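Local coordinates for CBS domain-containing protein CBSX1, chloroplastic (Arabidopsis thaliana, PDB 4GQV) that probably regulates thioredoxins in the chloroplast through a pair of CBS domains, of the kind that senses adenosine-containing ligands in related proteins, at residues 122-127 against 131-136; 24-29 against 57-62; 15-20 against 46-51. All blocks are in the same frame, centred on the assembly; numbering follows the deposited sequence.

How the interactions relate
The three contacts are spread over a pair of CBS motifs. Interactions 2 and 3 both lie in the first motif and cross along the chain, their segments alternating (15-20, 24-29, 46-51, 57-62); strand 50-55 runs straight into helix 56-59, leading from one contact to the other. Interaction 1 follows both, in the second motif. Its centre is about 17 Å from that of interaction 3 and about 23 Å from that of interaction 2. Leu50 nevertheless packs on Pro134 and Val136, with Leu50 CD2 3.5 Å from Pro134 CB, so interactions 1 and 3 meet where the motifs join. Interactions 1 and 2 both reach the second subunit, consistent with a dimer of paired motifs.

Interaction 1 (122-127 against 131-136); sequences AKILLE and RRLPVV
Leu125 and Arg131 mark the closest backbone approach, with CA atoms 5.8 Å apart; from there the chain moves away from helix 118-127 as it leads into strand 134-136. Three aliphatic side chains do most of the filling. Leu125 divides its two methyls between two targets. Its CD1 lies against the peptide joining Arg131 to Arg132, 3.7 Å from Arg131 C, while its CD2 meets Leu133 CD1 at 4.0 Å. The two leucines run past each other in opposite directions, which also brings Leu125 CD1 to 4.0 Å from Leu133 CG. The chi2 of Leu125, -23°, is far from staggered, though at this resolution the value may be partly one of model fit.

Ile124 comes to the same leucine methyl from another direction. With chi1 at -60° its CG2 branch is opposite the backbone N and reaches Leu133 CD1 at 4.0 Å, whereas the longer CG1-CD1 arm leads away from segment 131-136. The side chains of Ile124 and Leu133 cross at about a right angle, and Leu133 CD1 is thus shared between two neighbouring helix residues.

Helix 148-156 adds Val151 against Leu125. The first side-chain bond of Arg131 points away from helix 118-127, and its NE forms a salt bridge with Asp56 OD2 of the second subunit. Within the second CBS motif, the helix is therefore seated on the approach to its strand by dispersion forces and shape, while the guanidinium of Arg131 serves the dimer contact.

Interaction 2 (24-29 against 57-62); sequences TTVDEA and YDLLAL
Leu59 supplies one half of the apolar contact and Val26 with Ala29 the other. The backbones are closest at Val26 and Leu59, whose CA atoms are 6.2 Å apart. Val26 and Ala29, three residues apart, lie on one face of helix 26-36, and both CB atoms point toward the opposing segment, as does that of Leu59. The Leu59 side chain extends to Ala29, where its CD2 is 3.9 Å from Ala29 CB; the branched end meets the helix at a methyl. Val26 meets the base of the same residue instead. Its CG1, opposite the backbone N at chi1 168°, is 3.8 Å from Leu59 O and 4.4 Å from Leu59 CG, so it rests on carbonyl and side chain together. Val101 and Leu104 of helix 101-104 pack on Ala29 and Val26 respectively.

This joins the start of one helix of the first CBS motif to the end of another, and each terminus is closed by a recognised motif. At the start, Thr25 is the N-cap of helix 26-36 and forms a capping box with Glu28: Glu28 N donates to Thr25 OG1 at 3.0 Å and 156°, and Thr25 N returns a weak bond to Glu28 OE1 at 3.3 Å.

Backbone bonds close the other helix. Ala61, with phi at 33°, is the C-prime residue of a Schellman motif in which Leu62 N donates to Tyr57 O at 3.2 Å and Ala61 N to Asp58 O at 3.3 Å. On either side of Ala61 in sequence, Leu60 packs on Val152 and Leu62 on Leu126, both of the second subunit.

Interaction 3 (15-20 against 46-51); sequences EDLHVV and EDWKLV
Trp48 reaches across to Val19 and Leu17 with the far end of its six-membered ring, bridging backbones that are 9.5 Å apart at their closest CA atoms, those of Val19 and Trp48. The residue sits in the turn between strands 40-44 and 50-55 with left-handed helical backbone angles (phi 59°). Its chi1 of -102°, well off a staggered value, swings the indole in toward segment 15-20, although CB itself does not aim there.

The two aliphatic residues meet different carbons of the ring. Val19 CG1 is 4.1 Å from Trp48 CH2 and approaches obliquely; at chi1 -67° this methyl stands opposite the carbonyl carbon, leaving CG2 in the position between N and C. The Val19 and Trp48 side chains cross at about a right angle. Leu17 CD1, by contrast, lies near the indole plane, at the ring edge, 4.4 Å from Trp48 CZ3.

Leu142 of strand 142-145 touches both Leu17 and Val19. Asp45 OD2 accepts from the backbone N of both Asp47 and Lys49, bracing the turn that carries the tryptophan. With apolar carbons meeting the ring end, the indole ties a surface turn of the first CBS motif to the loop between strand 12-13 and helix 26-36 through dispersion, while a cation-pi contact with Lys14, just before segment 15-20, adds an electrostatic component.

Interaction 1 (122-127 against 131-136)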
loop_
_atom_site.group_PDB
_atom_site.type_symbol
_atom_site.label_atom_id
_atom_site.label_comp_id
_atom_site.label_asym_id
_atom_site.label_seq_id
_atom_site.Cartn_x
_atom_site.Cartn_y
_atom_site.Cartn_z
ATOM N N ALA A 122 17.523 -4.270 1.010
ATOM C CA ALA A 122 16.737 -5.300 0.368
ATOM C C ALA A 122 16.483 -6.431 1.325
ATOM O O ALA A 122 15.360 -6.887 1.427
ATOM C CB ALA A 122 17.426 -5.787 -0.876
ATOM N N LYS A 123 17.508 -6.855 2.056
ATOM C CA LYS A 123 17.328 -7.865 3.100
ATOM C C LYS A 123 16.234 -7.446 4.081
ATOM O O LYS A 123 15.296 -8.209 4.329
ATOM C CB LYS A 123 18.631 -8.130 3.863
ATOM C CG LYS A 123 19.684 -8.871 3.070
ATOM C CD LYS A 123 21.041 -8.239 3.264
ATOM C CE LYS A 123 22.129 -8.988 2.537
ATOM N NZ LYS A 123 23.412 -8.196 2.565
ATOM N N ILE A 124 16.334 -6.235 4.631
ATOM C CA ILE A 124 15.310 -5.822 5.590
ATOM C C ILE A 124 13.924 -5.859 4.964
ATOM O O ILE A 124 13.015 -6.517 5.467
ATOM C CB ILE A 124 15.551 -4.413 6.144
ATOM C CG1 ILE A 124 16.895 -4.352 6.870
ATOM C CG2 ILE A 124 14.416 -4.040 7.074
ATOM C CD1 ILE A 124 17.025 -5.401 7.930
ATOM N N LEU A 125 13.771 -5.154 3.855
ATOM C CA LEU A 125 12.501 -5.114 3.163
ATOM C C LEU A 125 11.946 -6.512 2.915
ATOM O O LEU A 125 10.754 -6.751 3.083
ATOM C CB LEU A 125 12.631 -4.360 1.841
ATOM C CG LEU A 125 12.437 -2.838 1.859
ATOM C CD1 LEU A 125 11.610 -2.379 3.075
ATOM C CD2 LEU A 125 13.758 -2.090 1.773
ATOM N N LEU A 126 12.818 -7.442 2.551
ATOM C CA LEU A 126 12.368 -8.754 2.104
ATOM C C LEU A 126 12.246 -9.797 3.214
ATOM O O LEU A 126 11.802 -10.901 2.962
ATOM C CB LEU A 126 13.265 -9.270 0.971
ATOM C CG LEU A 126 13.324 -8.419 -0.305
ATOM C CD1 LEU A 126 14.521 -8.811 -1.167
ATOM C CD2 LEU A 126 12.024 -8.510 -1.091
ATOM N N GLU A 127 12.635 -9.454 4.435
ATOM C CA GLU A 127 12.587 -10.412 5.536
ATOM C C GLU A 127 11.763 -9.916 6.726
ATOM O O GLU A 127 11.802 -10.506 7.804
ATOM C CB GLU A 127 14.004 -10.721 6.027
ATOM C CG GLU A 127 14.789 -11.727 5.210
ATOM C CD GLU A 127 16.200 -11.904 5.759
ATOM O OE1 GLU A 127 16.877 -12.902 5.404
ATOM O OE2 GLU A 127 16.621 -11.028 6.551
ATOM N N ARG A 131 7.680 -2.414 4.559
ATOM C CA ARG A 131 7.527 -2.224 3.123
ATOM C C ARG A 131 8.211 -0.936 2.698
ATOM O O ARG A 131 8.437 -0.704 1.522
ATOM C CB ARG A 131 6.047 -2.150 2.754
ATOM C CG ARG A 131 5.378 -3.474 2.534
ATOM C CD ARG A 131 4.551 -3.405 1.276
ATOM N NE ARG A 131 4.014 -4.708 0.908
ATOM C CZ ARG A 131 2.812 -5.148 1.265
ATOM N NH1 ARG A 131 2.014 -4.389 2.002
ATOM N NH2 ARG A 131 2.406 -6.348 0.882
ATOM N N ARG A 132 8.520 -0.100 3.677
ATOM C CA ARG A 132 9.130 1.199 3.452
ATOM C C ARG A 132 10.294 1.314 4.428
ATOM O O ARG A 132 10.311 0.607 5.430
ATOM C CB ARG A 132 8.088 2.323 3.684
ATOM C CG ARG A 132 6.766 2.079 2.911
ATOM C CD ARG A 132 5.719 3.174 3.116
ATOM N NE ARG A 132 4.431 2.660 3.602
ATOM C CZ ARG A 132 3.584 3.366 4.350
ATOM N NH1 ARG A 132 3.892 4.599 4.713
ATOM N NH2 ARG A 132 2.437 2.837 4.754
ATOM N N LEU A 133 11.275 2.159 4.109
ATOM C CA LEU A 133 12.311 2.583 5.051
ATOM C C LEU A 133 12.697 3.999 4.695
ATOM O O LEU A 133 13.000 4.282 3.558
ATOM C CB LEU A 133 13.560 1.710 4.993
ATOM C CG LEU A 133 13.453 0.256 5.475
ATOM C CD1 LEU A 133 14.789 -0.474 5.274
ATOM C CD2 LEU A 133 12.990 0.170 6.926
ATOM N N PRO A 134 12.676 4.903 5.677
ATOM C CA PRO A 134 13.111 6.263 5.375
ATOM C C PRO A 134 14.624 6.324 5.146
ATOM O O PRO A 134 15.394 5.597 5.776
ATOM C CB PRO A 134 12.706 7.052 6.625
ATOM C CG PRO A 134 12.526 6.038 7.703
ATOM C CD PRO A 134 12.150 4.752 7.043
ATOM N N VAL A 135 15.025 7.195 4.230
ATOM C CA VAL A 135 16.418 7.448 3.937
ATOM C C VAL A 135 16.745 8.839 4.407
ATOM O O VAL A 135 16.065 9.802 4.050
ATOM C CB VAL A 135 16.711 7.388 2.440
ATOM C CG1 VAL A 135 18.247 7.353 2.213
ATOM C CG2 VAL A 135 16.007 6.174 1.787
ATOM N N VAL A 136 17.765 8.951 5.239
ATOM C CA VAL A 136 18.153 10.248 5.768
ATOM C C VAL A 136 19.663 10.485 5.553
ATOM O O VAL A 136 20.421 9.555 5.277
ATOM C CB VAL A 136 17.880 10.337 7.266
ATOM C CG1 VAL A 136 16.473 9.867 7.604
ATOM C CG2 VAL A 136 18.897 9.516 8.019
#

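Interaction 2 (24-29 against 57-62)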
loop_
_atom_site.group_PDB
_atom_site.type_symbol
_atom_site.label_atom_id
_atom_site.label_comp_id
_atom_site.label_asym_id
_atom_site.label_seq_id
_atom_site.Cartn_x
_atom_site.Cartn_y
_atom_site.Cartn_z
ATOM N N THR A 24 0.563 18.586 11.530
ATOM C CA THR A 24 -0.502 18.211 10.610
ATOM C C THR A 24 -1.648 17.577 11.400
ATOM O O THR A 24 -1.398 16.803 12.326
ATOM C CB THR A 24 0.033 17.284 9.534
ATOM O OG1 THR A 24 1.093 17.958 8.843
ATOM C CG2 THR A 24 -1.045 16.892 8.536
ATOM N N THR A 25 -2.891 17.954 11.073
ATOM C CA THR A 25 -4.081 17.376 11.710
ATOM C C THR A 25 -4.411 16.032 11.081
ATOM O O THR A 25 -4.090 15.795 9.913
ATOM C CB THR A 25 -5.347 18.269 11.536
ATOM O OG1 THR A 25 -5.766 18.255 10.162
ATOM C CG2 THR A 25 -5.092 19.704 11.965
ATOM N N VAL A 26 -5.086 15.180 11.847
ATOM C CA VAL A 26 -5.481 13.849 11.388
ATOM C C VAL A 26 -6.297 13.935 10.105
ATOM O O VAL A 26 -6.218 13.052 9.253
ATOM C CB VAL A 26 -6.263 13.078 12.494
ATOM C CG1 VAL A 26 -6.925 11.831 11.946
ATOM C CG2 VAL A 26 -5.342 12.722 13.657
ATOM N N ASP A 27 -7.050 15.020 9.952
ATOM C CA ASP A 27 -7.899 15.195 8.777
ATOM C C ASP A 27 -7.079 15.609 7.557
ATOM O O ASP A 27 -7.362 15.199 6.423
ATOM C CB ASP A 27 -9.010 16.215 9.057
ATOM C CG ASP A 27 -9.898 15.813 10.231
ATOM O OD1 ASP A 27 -10.113 14.593 10.437
ATOM O OD2 ASP A 27 -10.390 16.720 10.946
ATOM N N GLU A 28 -6.055 16.419 7.791
ATOM C CA GLU A 28 -5.134 16.779 6.718
ATOM C C GLU A 28 -4.413 15.529 6.224
ATOM O O GLU A 28 -4.210 15.347 5.027
ATOM C CB GLU A 28 -4.087 17.768 7.202
ATOM C CG GLU A 28 -4.553 19.171 7.473
ATOM C CD GLU A 28 -3.376 20.091 7.729
ATOM O OE1 GLU A 28 -3.160 20.479 8.895
ATOM O OE2 GLU A 28 -2.652 20.402 6.761
ATOM N N ALA A 29 -4.039 14.667 7.163
ATOM C CA ALA A 29 -3.279 13.468 6.833
ATOM C C ALA A 29 -4.174 12.467 6.112
ATOM O O ALA A 29 -3.780 11.881 5.105
ATOM C CB ALA A 29 -2.681 12.863 8.088
ATOM N N TYR A 57 -3.645 3.025 10.012
ATOM C CA TYR A 57 -3.947 2.348 11.277
ATOM C C TYR A 57 -3.773 3.272 12.484
ATOM O O TYR A 57 -4.561 3.229 13.434
ATOM C CB TYR A 57 -3.075 1.092 11.427
ATOM C CG TYR A 57 -3.163 0.392 12.774
ATOM C CD1 TYR A 57 -4.072 -0.643 12.986
ATOM C CD2 TYR A 57 -2.316 0.743 13.824
ATOM C CE1 TYR A 57 -4.146 -1.295 14.218
ATOM C CE2 TYR A 57 -2.389 0.101 15.062
ATOM C CZ TYR A 57 -3.301 -0.917 15.250
ATOM O OH TYR A 57 -3.372 -1.556 16.471
ATOM N N ASP A 58 -2.734 4.105 12.443
ATOM C CA ASP A 58 -2.483 5.059 13.514
ATOM C C ASP A 58 -3.491 6.191 13.472
ATOM O O ASP A 58 -4.024 6.597 14.499
ATOM C CB ASP A 58 -1.076 5.632 13.396
ATOM C CG ASP A 58 -0.016 4.578 13.532
ATOM O OD1 ASP A 58 0.251 4.172 14.676
ATOM O OD2 ASP A 58 0.538 4.155 12.493
ATOM N N LEU A 59 -3.754 6.680 12.264
ATOM C CA LEU A 59 -4.693 7.774 12.056
ATOM C C LEU A 59 -6.095 7.434 12.551
ATOM O O LEU A 59 -6.724 8.236 13.239
ATOM C CB LEU A 59 -4.741 8.162 10.576
ATOM C CG LEU A 59 -3.836 9.320 10.150
ATOM C CD1 LEU A 59 -2.702 9.512 11.146
ATOM C CD2 LEU A 59 -3.290 9.088 8.749
ATOM N N LEU A 60 -6.590 6.249 12.198
ATOM C CA LEU A 60 -7.917 5.883 12.577
ATOM C C LEU A 60 -8.021 5.183 13.924
ATOM O O LEU A 60 -8.932 4.421 14.141
ATOM C CB LEU A 60 -8.513 5.049 11.477
ATOM C CG LEU A 60 -8.510 5.720 10.124
ATOM C CD1 LEU A 60 -8.187 4.707 9.066
ATOM C CD2 LEU A 60 -9.866 6.319 9.846
ATOM N N ALA A 61 -7.042 5.396 14.793
ATOM C CA ALA A 61 -6.979 4.744 16.089
ATOM C C ALA A 61 -7.541 3.338 16.109
ATOM O O ALA A 61 -8.512 3.084 16.775
ATOM C CB ALA A 61 -7.635 5.552 17.169
ATOM N N LEU A 62 -6.905 2.420 15.412
ATOM C CA LEU A 62 -7.460 1.104 15.222
ATOM C C LEU A 62 -6.885 0.080 16.145
ATOM O O LEU A 62 -5.817 0.263 16.693
ATOM C CB LEU A 62 -7.252 0.654 13.786
ATOM C CG LEU A 62 -7.842 1.633 12.789
ATOM C CD1 LEU A 62 -7.095 1.644 11.475
ATOM C CD2 LEU A 62 -9.319 1.357 12.600
#

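Interaction 3 (15-20 against 46-51)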
loop_
_atom_site.group_PDB
_atom_site.type_symbol
_atom_site.label_atom_id
_atom_site.label_comp_id
_atom_site.label_asym_id
_atom_site.label_seq_id
_atom_site.Cartn_x
_atom_site.Cartn_y
_atom_site.Cartn_z
ATOM N N GLU A 15 11.895 14.780 -4.072
ATOM C CA GLU A 15 10.944 15.521 -4.905
ATOM C C GLU A 15 9.569 14.864 -4.918
ATOM O O GLU A 15 8.552 15.532 -4.730
ATOM C CB GLU A 15 11.465 15.670 -6.342
ATOM C CG GLU A 15 12.634 16.642 -6.506
ATOM C CD GLU A 15 13.909 16.176 -5.812
ATOM O OE1 GLU A 15 13.969 15.005 -5.377
ATOM O OE2 GLU A 15 14.851 16.987 -5.695
ATOM N N ASP A 16 9.556 13.551 -5.123
ATOM C CA ASP A 16 8.327 12.791 -5.282
ATOM C C ASP A 16 7.827 12.216 -3.961
ATOM O O ASP A 16 7.079 11.233 -3.942
ATOM C CB ASP A 16 8.557 11.655 -6.278
ATOM C CG ASP A 16 9.394 12.086 -7.460
ATOM O OD1 ASP A 16 9.162 11.574 -8.576
ATOM O OD2 ASP A 16 10.286 12.939 -7.275
ATOM N N LEU A 17 8.238 12.834 -2.856
ATOM C CA LEU A 17 7.825 12.374 -1.528
ATOM C C LEU A 17 6.486 12.952 -1.083
ATOM O O LEU A 17 6.029 13.967 -1.612
ATOM C CB LEU A 17 8.883 12.731 -0.478
ATOM C CG LEU A 17 9.941 11.691 -0.131
ATOM C CD1 LEU A 17 10.738 12.141 1.068
ATOM C CD2 LEU A 17 9.299 10.344 0.127
ATOM N N HIS A 18 5.860 12.287 -0.113
ATOM C CA HIS A 18 4.749 12.871 0.634
ATOM C C HIS A 18 5.057 12.758 2.121
ATOM O O HIS A 18 5.241 11.665 2.637
ATOM C CB HIS A 18 3.397 12.223 0.275
ATOM C CG HIS A 18 3.047 12.331 -1.175
ATOM N ND1 HIS A 18 2.839 11.229 -1.981
ATOM C CD2 HIS A 18 2.909 13.412 -1.982
ATOM C CE1 HIS A 18 2.582 11.627 -3.214
ATOM N NE2 HIS A 18 2.617 12.947 -3.239
ATOM N N VAL A 19 5.123 13.907 2.784
ATOM C CA VAL A 19 5.507 13.999 4.174
ATOM C C VAL A 19 4.406 14.684 4.958
ATOM O O VAL A 19 3.496 15.270 4.380
ATOM C CB VAL A 19 6.792 14.838 4.329
ATOM C CG1 VAL A 19 7.973 14.115 3.716
ATOM C CG2 VAL A 19 6.618 16.193 3.687
ATOM N N VAL A 20 4.479 14.611 6.279
ATOM C CA VAL A 20 3.603 15.432 7.099
ATOM C C VAL A 20 4.432 15.948 8.238
ATOM O O VAL A 20 5.558 15.513 8.417
ATOM C CB VAL A 20 2.347 14.662 7.669
ATOM C CG1 VAL A 20 1.338 14.318 6.579
ATOM C CG2 VAL A 20 2.735 13.431 8.483
ATOM N N GLU A 46 10.445 20.979 11.379
ATOM C CA GLU A 46 10.591 22.133 10.479
ATOM C C GLU A 46 11.931 22.112 9.767
ATOM O O GLU A 46 12.084 22.671 8.683
ATOM C CB GLU A 46 10.417 23.456 11.230
ATOM C CG GLU A 46 9.175 23.532 12.093
ATOM C CD GLU A 46 7.906 23.316 11.295
ATOM O OE1 GLU A 46 7.894 23.660 10.090
ATOM O OE2 GLU A 46 6.924 22.789 11.871
ATOM N N ASP A 47 12.892 21.439 10.383
ATOM C CA ASP A 47 14.240 21.340 9.846
ATOM C C ASP A 47 14.356 20.185 8.862
ATOM O O ASP A 47 15.455 19.822 8.465
ATOM C CB ASP A 47 15.244 21.178 10.999
ATOM C CG ASP A 47 15.312 22.415 11.899
ATOM O OD1 ASP A 47 15.033 22.297 13.108
ATOM O OD2 ASP A 47 15.650 23.505 11.397
ATOM N N TRP A 48 13.218 19.621 8.469
ATOM C CA TRP A 48 13.168 18.433 7.606
ATOM C C TRP A 48 13.891 17.217 8.207
ATOM O O TRP A 48 14.285 16.305 7.493
ATOM C CB TRP A 48 13.694 18.740 6.199
ATOM C CG TRP A 48 12.609 18.932 5.191
ATOM C CD1 TRP A 48 11.863 20.058 4.993
ATOM C CD2 TRP A 48 12.135 17.967 4.243
ATOM N NE1 TRP A 48 10.953 19.852 3.983
ATOM C CE2 TRP A 48 11.108 18.580 3.498
ATOM C CE3 TRP A 48 12.486 16.646 3.946
ATOM C CZ2 TRP A 48 10.427 17.921 2.480
ATOM C CZ3 TRP A 48 11.811 15.991 2.936
ATOM C CH2 TRP A 48 10.784 16.629 2.216
ATOM N N LYS A 49 14.064 17.225 9.523
ATOM C CA LYS A 49 14.579 16.076 10.229
ATOM C C LYS A 49 13.467 15.061 10.390
ATOM O O LYS A 49 12.287 15.422 10.501
ATOM C CB LYS A 49 15.097 16.471 11.612
ATOM C CG LYS A 49 16.278 17.404 11.556
ATOM C CD LYS A 49 17.196 17.230 12.754
ATOM C CE LYS A 49 18.531 17.911 12.479
ATOM N NZ LYS A 49 18.780 17.915 11.010
ATOM N N LEU A 50 13.861 13.792 10.431
ATOM C CA LEU A 50 12.909 12.711 10.561
ATOM C C LEU A 50 12.611 12.482 12.031
ATOM O O LEU A 50 13.499 12.137 12.816
ATOM C CB LEU A 50 13.434 11.441 9.878
ATOM C CG LEU A 50 12.488 10.238 9.930
ATOM C CD1 LEU A 50 11.213 10.463 9.088
ATOM C CD2 LEU A 50 13.217 8.986 9.511
ATOM N N VAL A 51 11.352 12.682 12.411
ATOM C CA VAL A 51 10.956 12.479 13.798
ATOM C C VAL A 51 9.927 11.352 13.930
ATOM O O VAL A 51 9.659 10.858 15.031
ATOM C CB VAL A 51 10.412 13.791 14.470
ATOM C CG1 VAL A 51 11.501 14.856 14.573
ATOM C CG2 VAL A 51 9.197 14.331 13.721
#